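Local coordinates for conserved exported protein (Bacteroides fragilis, PDB 3CLW), which is of unknown function but probably acts as a glycoside hydrolase, cleaving O-glycosidic bonds as the family 30 enzymes do, at residues A[136-139]-A[145-148]; A[217-222]-A[267-272]; A[343-348]-A[352-357]; A[360-363]-A[369-372]. All coordinates share one frame; numbering follows the deposited sequence.

Contact 1: residues A[136-139]-A[145-148]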
loop_
_atom_site.group_PDB
_atom_site.type_symbol
_atom_site.label_atom_id
_atom_site.label_comp_id
_atom_site.label_asym_id
_atom_site.label_seq_id
_atom_site.Cartn_x
_atom_site.Cartn_y
_atom_site.Cartn_z
ATOM N N MET A 136 -20.159 16.203 -10.316
ATOM C CA MET A 136 -20.710 14.985 -10.911
ATOM C C MET A 136 -21.495 14.226 -9.855
ATOM O O MET A 136 -22.097 13.215 -10.154
ATOM C CB MET A 136 -19.581 14.024 -11.360
ATOM C CG MET A 136 -18.817 14.426 -12.624
ATOM S SD MET A 136 -17.879 13.065 -13.384
ATOM C CE MET A 136 -16.966 14.108 -14.425
ATOM N N THR A 137 -21.405 14.656 -8.604
ATOM C CA THR A 137 -21.920 13.833 -7.505
ATOM C C THR A 137 -23.405 14.109 -7.275
ATOM O O THR A 137 -23.944 15.063 -7.837
ATOM C CB THR A 137 -21.148 14.099 -6.217
ATOM O OG1 THR A 137 -21.336 15.465 -5.840
ATOM C CG2 THR A 137 -19.650 13.811 -6.410
ATOM N N ARG A 138 -24.067 13.232 -6.511
ATOM C CA ARG A 138 -25.466 13.436 -6.127
ATOM C C ARG A 138 -25.616 14.580 -5.094
ATOM O O ARG A 138 -26.588 15.325 -5.139
ATOM C CB ARG A 138 -26.115 12.118 -5.652
ATOM C CG ARG A 138 -26.421 11.143 -6.829
ATOM C CD ARG A 138 -27.155 9.868 -6.446
ATOM N NE ARG A 138 -26.419 9.039 -5.479
ATOM C CZ ARG A 138 -26.684 8.985 -4.168
ATOM N NH1 ARG A 138 -27.672 9.697 -3.655
ATOM N NH2 ARG A 138 -25.974 8.201 -3.361
ATOM N N SER A 139 -24.623 14.742 -4.210
ATOM C CA SER A 139 -24.702 15.704 -3.128
ATOM C C SER A 139 -24.133 17.079 -3.477
ATOM O O SER A 139 -24.161 17.999 -2.651
ATOM C CB SER A 139 -24.064 15.135 -1.863
ATOM O OG SER A 139 -22.689 14.879 -2.051
ATOM N N THR A 145 -24.090 12.454 1.120
ATOM C CA THR A 145 -25.110 12.713 2.133
ATOM C C THR A 145 -26.072 11.537 2.361
ATOM O O THR A 145 -27.151 11.727 2.912
ATOM C CB THR A 145 -25.895 14.022 1.841
ATOM O OG1 THR A 145 -26.429 13.973 0.522
ATOM C CG2 THR A 145 -25.009 15.228 1.944
ATOM N N ASP A 146 -25.675 10.340 1.926
ATOM C CA ASP A 146 -26.414 9.110 2.160
ATOM C C ASP A 146 -25.550 7.864 1.948
ATOM O O ASP A 146 -24.431 7.935 1.439
ATOM C CB ASP A 146 -27.681 9.042 1.273
ATOM C CG ASP A 146 -27.366 8.946 -0.215
ATOM O OD1 ASP A 146 -26.814 7.918 -0.682
ATOM O OD2 ASP A 146 -27.697 9.909 -0.926
ATOM N N GLN A 147 -26.087 6.715 2.346
ATOM C CA GLN A 147 -25.487 5.451 2.029
ATOM C C GLN A 147 -26.339 4.572 1.071
ATOM O O GLN A 147 -26.309 3.355 1.174
ATOM C CB GLN A 147 -25.129 4.700 3.305
ATOM C CG GLN A 147 -24.004 3.732 3.074
ATOM C CD GLN A 147 -23.676 2.915 4.287
ATOM O OE1 GLN A 147 -24.464 2.855 5.219
ATOM N NE2 GLN A 147 -22.509 2.264 4.283
ATOM N N ASP A 148 -27.048 5.181 0.116
ATOM C CA ASP A 148 -27.911 4.397 -0.806
ATOM C C ASP A 148 -27.131 3.635 -1.870
ATOM O O ASP A 148 -27.397 2.458 -2.136
ATOM C CB ASP A 148 -28.945 5.296 -1.485
ATOM C CG ASP A 148 -29.843 6.012 -0.487
ATOM O OD1 ASP A 148 -30.000 5.525 0.674
ATOM O OD2 ASP A 148 -30.384 7.068 -0.868
#

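Contact 2: residues A[217-222]-A[267-272]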
loop_
_atom_site.group_PDB
_atom_site.type_symbol
_atom_site.label_atom_id
_atom_site.label_comp_id
_atom_site.label_asym_id
_atom_site.label_seq_id
_atom_site.Cartn_x
_atom_site.Cartn_y
_atom_site.Cartn_z
ATOM N N ALA A 217 -13.402 3.302 -21.796
ATOM C CA ALA A 217 -12.604 4.528 -21.907
ATOM C C ALA A 217 -11.099 4.239 -22.157
ATOM O O ALA A 217 -10.451 4.916 -22.968
ATOM C CB ALA A 217 -12.830 5.381 -20.640
ATOM N N ILE A 218 -10.552 3.220 -21.500
ATOM C CA ILE A 218 -9.132 2.862 -21.697
ATOM C C ILE A 218 -8.871 2.348 -23.123
ATOM O O ILE A 218 -7.794 2.592 -23.691
ATOM C CB ILE A 218 -8.647 1.800 -20.666
ATOM C CG1 ILE A 218 -8.469 2.425 -19.275
ATOM C CG2 ILE A 218 -7.326 1.068 -21.151
ATOM C CD1 ILE A 218 -8.344 1.385 -18.129
ATOM N N SER A 219 -9.863 1.627 -23.673
ATOM C CA SER A 219 -9.772 1.053 -25.009
ATOM C C SER A 219 -9.826 2.161 -26.037
ATOM O O SER A 219 -9.000 2.179 -26.950
ATOM C CB SER A 219 -10.868 -0.019 -25.247
ATOM O OG SER A 219 -10.583 -1.209 -24.525
ATOM N N GLU A 220 -10.733 3.120 -25.858
ATOM C CA GLU A 220 -10.801 4.294 -26.738
ATOM C C GLU A 220 -9.518 5.137 -26.712
ATOM O O GLU A 220 -9.064 5.614 -27.753
ATOM C CB GLU A 220 -12.015 5.172 -26.387
ATOM C CG GLU A 220 -13.356 4.679 -27.006
ATOM C CD GLU A 220 -14.634 5.244 -26.313
ATOM O OE1 GLU A 220 -15.648 4.505 -26.286
ATOM O OE2 GLU A 220 -14.622 6.405 -25.799
ATOM N N ALA A 221 -8.936 5.310 -25.522
ATOM C CA ALA A 221 -7.708 6.083 -25.361
ATOM C C ALA A 221 -6.485 5.291 -25.833
ATOM O O ALA A 221 -5.488 5.880 -26.190
ATOM C CB ALA A 221 -7.534 6.495 -23.906
ATOM N N GLN A 222 -6.579 3.958 -25.810
ATOM C CA GLN A 222 -5.455 3.057 -26.076
ATOM C C GLN A 222 -4.235 3.357 -25.190
ATOM O O GLN A 222 -3.112 3.439 -25.672
ATOM C CB GLN A 222 -5.072 3.065 -27.564
ATOM C CG GLN A 222 -6.245 2.744 -28.551
ATOM C CD GLN A 222 -5.861 3.032 -30.013
ATOM O OE1 GLN A 222 -5.229 2.207 -30.664
ATOM N NE2 GLN A 222 -6.208 4.224 -30.509
ATOM N N PHE A 267 -13.618 -8.203 -18.518
ATOM C CA PHE A 267 -13.160 -6.911 -18.994
ATOM C C PHE A 267 -11.672 -6.949 -19.302
ATOM O O PHE A 267 -10.860 -7.290 -18.453
ATOM C CB PHE A 267 -13.537 -5.817 -18.017
ATOM C CG PHE A 267 -15.028 -5.575 -17.934
ATOM C CD1 PHE A 267 -15.723 -5.005 -19.010
ATOM C CD2 PHE A 267 -15.743 -5.953 -16.813
ATOM C CE1 PHE A 267 -17.111 -4.795 -18.941
ATOM C CE2 PHE A 267 -17.126 -5.730 -16.741
ATOM C CZ PHE A 267 -17.798 -5.148 -17.803
ATOM N N LYS A 268 -11.363 -6.664 -20.560
ATOM C CA LYS A 268 -10.006 -6.645 -21.132
ATOM C C LYS A 268 -9.017 -5.794 -20.304
ATOM O O LYS A 268 -7.861 -6.163 -20.130
ATOM C CB LYS A 268 -10.126 -6.071 -22.552
ATOM C CG LYS A 268 -8.865 -5.978 -23.389
ATOM C CD LYS A 268 -9.057 -4.976 -24.552
ATOM C CE LYS A 268 -7.758 -4.827 -25.412
ATOM N NZ LYS A 268 -7.659 -3.530 -26.250
ATOM N N ASN A 269 -9.476 -4.651 -19.806
ATOM C CA ASN A 269 -8.555 -3.688 -19.182
ATOM C C ASN A 269 -8.543 -3.759 -17.665
ATOM O O ASN A 269 -7.951 -2.897 -17.002
ATOM C CB ASN A 269 -8.826 -2.264 -19.679
ATOM C CG ASN A 269 -8.597 -2.129 -21.151
ATOM O OD1 ASN A 269 -7.527 -2.483 -21.642
ATOM N ND2 ASN A 269 -9.590 -1.611 -21.873
ATOM N N LEU A 270 -9.200 -4.791 -17.131
ATOM C CA LEU A 270 -9.155 -5.080 -15.703
ATOM C C LEU A 270 -7.763 -5.556 -15.346
ATOM O O LEU A 270 -7.211 -6.430 -16.024
ATOM C CB LEU A 270 -10.145 -6.175 -15.328
ATOM C CG LEU A 270 -10.256 -6.515 -13.820
ATOM C CD1 LEU A 270 -11.119 -5.518 -13.035
ATOM C CD2 LEU A 270 -10.758 -7.981 -13.616
ATOM N N PHE A 271 -7.200 -4.989 -14.282
ATOM C CA PHE A 271 -6.051 -5.592 -13.651
ATOM C C PHE A 271 -6.539 -6.812 -12.882
ATOM O O PHE A 271 -7.390 -6.686 -11.981
ATOM C CB PHE A 271 -5.379 -4.594 -12.710
ATOM C CG PHE A 271 -4.164 -5.136 -12.020
ATOM C CD1 PHE A 271 -3.302 -6.034 -12.676
ATOM C CD2 PHE A 271 -3.837 -4.705 -10.725
ATOM C CE1 PHE A 271 -2.159 -6.516 -12.033
ATOM C CE2 PHE A 271 -2.697 -5.201 -10.078
ATOM C CZ PHE A 271 -1.879 -6.117 -10.734
ATOM N N ASN A 272 -5.995 -7.985 -13.224
ATOM C CA ASN A 272 -6.486 -9.241 -12.683
ATOM C C ASN A 272 -5.918 -9.483 -11.290
ATOM O O ASN A 272 -4.969 -10.255 -11.100
ATOM C CB ASN A 272 -6.183 -10.416 -13.650
ATOM C CG ASN A 272 -6.710 -11.768 -13.143
ATOM O OD1 ASN A 272 -7.748 -11.844 -12.482
ATOM N ND2 ASN A 272 -5.981 -12.834 -13.458
#

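Contact 3: residues A[343-348]-A[352-357]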
loop_
_atom_site.group_PDB
_atom_site.type_symbol
_atom_site.label_atom_id
_atom_site.label_comp_id
_atom_site.label_asym_id
_atom_site.label_seq_id
_atom_site.Cartn_x
_atom_site.Cartn_y
_atom_site.Cartn_z
ATOM N N HIS A 343 4.663 -9.835 6.327
ATOM C CA HIS A 343 5.028 -11.227 6.156
ATOM C C HIS A 343 3.820 -12.132 5.862
ATOM O O HIS A 343 3.864 -12.965 4.969
ATOM C CB HIS A 343 5.745 -11.734 7.387
ATOM C CG HIS A 343 5.935 -13.216 7.387
ATOM N ND1 HIS A 343 7.020 -13.824 6.797
ATOM C CD2 HIS A 343 5.168 -14.211 7.884
ATOM C CE1 HIS A 343 6.915 -15.132 6.940
ATOM N NE2 HIS A 343 5.797 -15.389 7.588
ATOM N N ASN A 344 2.751 -11.959 6.630
ATOM C CA ASN A 344 1.546 -12.759 6.482
ATOM C C ASN A 344 0.779 -12.443 5.194
ATOM O O ASN A 344 0.238 -13.354 4.547
ATOM C CB ASN A 344 0.675 -12.630 7.738
ATOM C CG ASN A 344 1.267 -13.384 8.910
ATOM O OD1 ASN A 344 1.101 -14.597 9.013
ATOM N ND2 ASN A 344 1.984 -12.680 9.786
ATOM N N ASP A 345 0.758 -11.169 4.800
ATOM C CA ASP A 345 0.219 -10.829 3.488
ATOM C C ASP A 345 0.940 -11.530 2.348
ATOM O O ASP A 345 0.300 -12.080 1.438
ATOM C CB ASP A 345 0.184 -9.320 3.268
ATOM C CG ASP A 345 -1.016 -8.678 3.942
ATOM O OD1 ASP A 345 -1.955 -9.409 4.320
ATOM O OD2 ASP A 345 -1.029 -7.452 4.110
ATOM N N LEU A 346 2.268 -11.497 2.391
ATOM C CA LEU A 346 3.108 -12.119 1.363
ATOM C C LEU A 346 3.062 -13.650 1.378
ATOM O O LEU A 346 3.086 -14.273 0.345
ATOM C CB LEU A 346 4.562 -11.659 1.523
ATOM C CG LEU A 346 4.892 -10.194 1.247
ATOM C CD1 LEU A 346 6.344 -9.892 1.609
ATOM C CD2 LEU A 346 4.575 -9.808 -0.210
ATOM N N THR A 347 3.010 -14.241 2.567
ATOM C CA THR A 347 3.146 -15.687 2.690
ATOM C C THR A 347 1.823 -16.429 2.871
ATOM O O THR A 347 1.743 -17.577 2.522
ATOM C CB THR A 347 4.101 -16.082 3.843
ATOM O OG1 THR A 347 3.557 -15.594 5.072
ATOM C CG2 THR A 347 5.487 -15.501 3.637
ATOM N N LEU A 348 0.815 -15.789 3.446
ATOM C CA LEU A 348 -0.471 -16.425 3.644
ATOM C C LEU A 348 -1.481 -16.005 2.573
ATOM O O LEU A 348 -2.116 -16.852 1.970
ATOM C CB LEU A 348 -1.020 -16.175 5.052
ATOM C CG LEU A 348 -0.168 -16.653 6.224
ATOM C CD1 LEU A 348 -0.994 -16.677 7.493
ATOM C CD2 LEU A 348 0.450 -18.008 5.959
ATOM N N SER A 352 0.736 -9.926 -4.129
ATOM C CA SER A 352 1.789 -9.439 -5.037
ATOM C C SER A 352 2.303 -8.026 -4.771
ATOM O O SER A 352 3.258 -7.585 -5.417
ATOM C CB SER A 352 1.378 -9.584 -6.517
ATOM O OG SER A 352 1.437 -10.953 -6.923
ATOM N N ALA A 353 1.644 -7.294 -3.874
ATOM C CA ALA A 353 2.040 -5.926 -3.512
ATOM C C ALA A 353 1.604 -5.679 -2.090
ATOM O O ALA A 353 0.603 -6.262 -1.654
ATOM C CB ALA A 353 1.415 -4.897 -4.417
ATOM N N TRP A 354 2.352 -4.823 -1.380
ATOM C CA TRP A 354 1.970 -4.319 -0.048
ATOM C C TRP A 354 2.120 -2.796 -0.060
ATOM O O TRP A 354 3.181 -2.287 -0.423
ATOM C CB TRP A 354 2.821 -4.959 1.068
ATOM C CG TRP A 354 2.173 -4.774 2.389
ATOM C CD1 TRP A 354 1.285 -5.627 2.998
ATOM C CD2 TRP A 354 2.293 -3.629 3.256
ATOM N NE1 TRP A 354 0.868 -5.091 4.192
ATOM C CE2 TRP A 354 1.455 -3.860 4.367
ATOM C CE3 TRP A 354 3.017 -2.421 3.188
ATOM C CZ2 TRP A 354 1.336 -2.939 5.427
ATOM C CZ3 TRP A 354 2.888 -1.503 4.223
ATOM C CH2 TRP A 354 2.059 -1.779 5.338
ATOM N N GLN A 355 1.062 -2.072 0.307
ATOM C CA GLN A 355 1.046 -0.613 0.125
ATOM C C GLN A 355 0.626 0.134 1.392
ATOM O O GLN A 355 -0.411 -0.170 2.000
ATOM C CB GLN A 355 0.146 -0.227 -1.055
ATOM C CG GLN A 355 0.268 -1.199 -2.263
ATOM C CD GLN A 355 -0.395 -0.688 -3.506
ATOM O OE1 GLN A 355 -1.575 -0.340 -3.474
ATOM N NE2 GLN A 355 0.345 -0.637 -4.616
ATOM N N TRP A 356 1.468 1.069 1.808
ATOM C CA TRP A 356 1.132 2.002 2.888
ATOM C C TRP A 356 0.013 2.945 2.477
ATOM O O TRP A 356 -0.200 3.173 1.291
ATOM C CB TRP A 356 2.368 2.878 3.246
ATOM C CG TRP A 356 3.320 2.202 4.112
ATOM C CD1 TRP A 356 4.510 1.620 3.744
ATOM C CD2 TRP A 356 3.200 2.017 5.523
ATOM N NE1 TRP A 356 5.138 1.097 4.852
ATOM C CE2 TRP A 356 4.354 1.321 5.954
ATOM C CE3 TRP A 356 2.221 2.368 6.473
ATOM C CZ2 TRP A 356 4.552 0.960 7.287
ATOM C CZ3 TRP A 356 2.416 2.009 7.798
ATOM C CH2 TRP A 356 3.575 1.329 8.198
ATOM N N TRP A 357 -0.672 3.501 3.470
ATOM C CA TRP A 357 -1.434 4.724 3.303
ATOM C C TRP A 357 -0.400 5.886 3.169
ATOM O O TRP A 357 0.686 5.712 2.563
ATOM C CB TRP A 357 -2.434 4.851 4.489
ATOM C CG TRP A 357 -3.262 6.105 4.610
ATOM C CD1 TRP A 357 -3.425 6.847 5.742
ATOM C CD2 TRP A 357 -4.013 6.785 3.580
ATOM N NE1 TRP A 357 -4.229 7.929 5.496
ATOM C CE2 TRP A 357 -4.595 7.925 4.176
ATOM C CE3 TRP A 357 -4.222 6.558 2.211
ATOM C CZ2 TRP A 357 -5.394 8.831 3.463
ATOM C CZ3 TRP A 357 -5.018 7.452 1.501
ATOM C CH2 TRP A 357 -5.593 8.581 2.132
#

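Contact 4: residues A[360-363]-A[369-372]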
loop_
_atom_site.group_PDB
_atom_site.type_symbol
_atom_site.label_atom_id
_atom_site.label_comp_id
_atom_site.label_asym_id
_atom_site.label_seq_id
_atom_site.Cartn_x
_atom_site.Cartn_y
_atom_site.Cartn_z
ATOM N N VAL A 360 3.824 10.030 4.796
ATOM C CA VAL A 360 4.138 10.967 5.874
ATOM C C VAL A 360 2.883 11.226 6.699
ATOM O O VAL A 360 1.726 11.046 6.220
ATOM C CB VAL A 360 4.752 12.310 5.350
ATOM C CG1 VAL A 360 6.000 12.056 4.523
ATOM C CG2 VAL A 360 3.734 13.062 4.501
ATOM N N SER A 361 3.115 11.599 7.953
ATOM C CA SER A 361 2.063 11.736 8.937
ATOM C C SER A 361 2.605 12.578 10.066
ATOM O O SER A 361 3.825 12.661 10.258
ATOM C CB SER A 361 1.670 10.362 9.505
ATOM O OG SER A 361 0.641 10.479 10.500
ATOM N N LEU A 362 1.698 13.190 10.820
ATOM C CA LEU A 362 2.081 13.911 12.030
ATOM C C LEU A 362 2.217 12.958 13.203
ATOM O O LEU A 362 2.819 13.300 14.205
ATOM C CB LEU A 362 1.061 15.010 12.345
ATOM C CG LEU A 362 1.222 16.360 11.631
ATOM C CD1 LEU A 362 1.094 16.260 10.122
ATOM C CD2 LEU A 362 0.138 17.249 12.158
ATOM N N GLY A 363 1.656 11.757 13.066
ATOM C CA GLY A 363 1.655 10.745 14.137
ATOM C C GLY A 363 2.751 9.739 13.886
ATOM O O GLY A 363 3.482 9.863 12.899
ATOM N N GLN A 369 7.410 10.408 10.062
ATOM C CA GLN A 369 6.718 11.331 10.937
ATOM C C GLN A 369 7.295 12.745 10.768
ATOM O O GLN A 369 8.494 12.938 10.725
ATOM C CB GLN A 369 6.799 10.878 12.386
ATOM C CG GLN A 369 6.208 11.901 13.350
ATOM C CD GLN A 369 6.029 11.351 14.723
ATOM O OE1 GLN A 369 6.834 10.553 15.197
ATOM N NE2 GLN A 369 4.969 11.769 15.385
ATOM N N LEU A 370 6.399 13.704 10.651
ATOM C CA LEU A 370 6.710 15.087 10.368
ATOM C C LEU A 370 6.572 15.786 11.703
ATOM O O LEU A 370 5.530 15.658 12.334
ATOM C CB LEU A 370 5.647 15.632 9.416
ATOM C CG LEU A 370 5.811 15.711 7.891
ATOM C CD1 LEU A 370 6.908 14.820 7.257
ATOM C CD2 LEU A 370 4.460 15.451 7.288
ATOM N N LEU A 371 7.619 16.476 12.146
ATOM C CA LEU A 371 7.594 17.143 13.469
ATOM C C LEU A 371 7.602 18.652 13.280
ATOM O O LEU A 371 8.442 19.159 12.567
ATOM C CB LEU A 371 8.776 16.708 14.351
ATOM C CG LEU A 371 8.895 15.188 14.565
ATOM C CD1 LEU A 371 10.267 14.764 15.118
ATOM C CD2 LEU A 371 7.788 14.650 15.456
ATOM N N PRO A 372 6.665 19.373 13.911
ATOM C CA PRO A 372 6.720 20.830 13.751
ATOM C C PRO A 372 8.103 21.350 14.162
ATOM O O PRO A 372 8.731 20.767 15.040
ATOM C CB PRO A 372 5.666 21.330 14.731
ATOM C CG PRO A 372 4.702 20.182 14.856
ATOM C CD PRO A 372 5.586 18.964 14.829
HETATM O O HOH W 1 4.040 15.601 14.589
#

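Contact 1: residues A[136-139]-A[145-148]
Arg138 and Asp146 meet end-on in a two-pronged salt bridge. NH1 of Arg138 donates to OD2 of Asp146 at 2.7 Å, while NH2 of Arg138 donates to OD1 of Asp146 at 2.8 Å with an almost straight N-H...O angle of 170°. Both oxygens use their syn lone pairs, and the guanidinium and carboxylate planes lie only 25° apart, so the two flat groups match edge against edge. Where the backbones come closest, CB of Ser139 rests 3.6 Å from OG1 of Thr145, a light touch between two small polar residues suited to the protein surface.

Behind this first shell, each charged group is held in place. OD1 of Asp146 also accepts the backbone N of Asp148 at 2.9 Å, on its anti side and somewhat out of the carboxylate plane. The Arg138 chain bends at its third torsion (chi3 -60°), and the guanidinium is further fixed by NE to the carbonyl of Ile150 and NH2 to that of Cys149, which should restrain its rotation. The hydroxyl of Ser139 turns instead to the carbonyl of Val143. Arginine, with several donors in one plane, suits a place where side-chain and backbone acceptors gather. The whole is a salt-bridged surface loop between strand 125-128 and helix 157-173, in which Asp146 forms an Asx turn.

Contact 2: residues A[217-222]-A[267-272]
Asn269 ND2 donates to OG of Ser219 at 2.9 Å, a hydrogen bond between the last turns of helix 204-221 and the turn 267-270. The hydroxyl lies only 8° out of the amide plane, but the N-H...O angle of 140° makes the bond distinctly bent. Ser219 suits the place because its short side chain brings an acceptor close to the helix surface: OG stands beside its own backbone N (chi1 -73°) and also makes a weak bond to the carbonyl of Asp215.

Ile218, the preceding residue on the helix, supplies the apolar half of the contact. Its CG2 methyl packs against the amide carbon, at 3.4 Å from CG of Asn269, and the two side chains run past each other in opposite directions. CD1 of Ile218 approaches CB of Asn269 at 4.0 Å, so the branched residue covers both the methylene and the amide. Lys268 brings its extended chain alongside, with CD 4.1 Å from OG of Ser219.

A type I turn from Phe267 to Leu270 presents Asn269, whose backbone N makes a second tie to the helix, at Asp215 OD1. The chain then enters strand 270-276, parallel to strand 226-232, where Ile218 touches Ile227; Val165 of helix 157-173 also packs against Ile218.

Contact 3: residues A[343-348]-A[352-357]
Helix 328-347 ends and, after a short connection, the chain enters strand 353-356, the CA atoms of Asp345 and Trp354 coming within 7.6 Å. This is the helix-to-strand half of a beta-alpha-beta unit, as expected for the TIM barrel of family 30, and the strand lies parallel to both strand 307-310 and strand 6-25.

Between helix and strand, Asp345 and Trp354 carry the contact. The carboxylate meets the pyrrole edge of the indole near the ring plane, the two planes 36° apart, and CB of Asp345 lies 3.9 Å from CD1 of Trp354. With its CG anti to the backbone N (chi1 -163°), Trp354 sends the indole toward the helix; tryptophan suits a buried place here, combining a broad apolar surface with one polar edge. The carboxylate of Asp345 is buried too, and its main partner is Arg292, which forms a salt bridge to OD1. Asp278 stands close to OD2, an acid beside an acid.

On the strand, CZ3 of Trp354 lies over a face of the Trp356 ring, 3.4 Å above its plane and toward the rim. On the helix, the carbonyl of His343 accepts twice, from N of Thr347 and from its hydroxyl. At the centre of the contact, OD2 of Asp345 sits 3.0 Å from NE1 of Trp354.

Contact 4: residues A[360-363]-A[369-372]
Leu370 packs on Val360 at the tight side of this contact, where two short parallel strands lie together. Its CD2 reaches 3.7 Å from CB of Val360, and CD1 is almost as near, so the forked leucine end embraces the branch point of the valine. The leucine torsions (chi1 -97°, chi2 19°) lie far from a staggered form, which may reflect a constrained fit or simply an imperfectly defined side chain. Beside this apolar patch, N of Leu370 donates to O of Ser361 at 2.8 Å, and CA of Gln369 offers the same oxygen a CH...O contact.

The other side is looser and wetter. Leu362 leaves the strand, its CD1 only just within range of Leu370, and a water bridges the carbonyls of Leu362 and Leu370, donating to both. With CG anti to the backbone N (chi1 174°) and the chain extended beyond it, Gln369 brings NE2 to O of Leu362 at 2.9 Å, above the carbonyl plane. Glutamine suits the place by carrying a donor past the last strand pairing. OG of Ser361 accepts N of Gly363 in an ST turn and also bonds to Asp365.

Strand 360-361 forms one border of a three-stranded sheet: strand 368-371 lies in the middle, antiparallel to strand 386-389, while Ile33 of helix 30-36 covers both Val360 and Leu370.

How the contacts relate
The four contacts follow one another along the chain without overlapping. Contacts 2 and 3 belong to the barrel: strands 270-276 and 353-356 flank strand 307-310, and although the contact centres lie 26 Å apart, their nearest atoms are about 6 Å apart. Contact 4 adjoins contact 3 in sequence, since strand 353-356 leads on to strand 360-361, yet it builds a separate small sheet, its centre 24 Å away. Contact 1 is peripheral, about 11 Å from contact 2 and about 25 Å from contact 4 between nearest atoms. Contacts 2 and 4 lie on opposite sides of the chain's centre. No ligand or catalytic residue is established here to locate an active site.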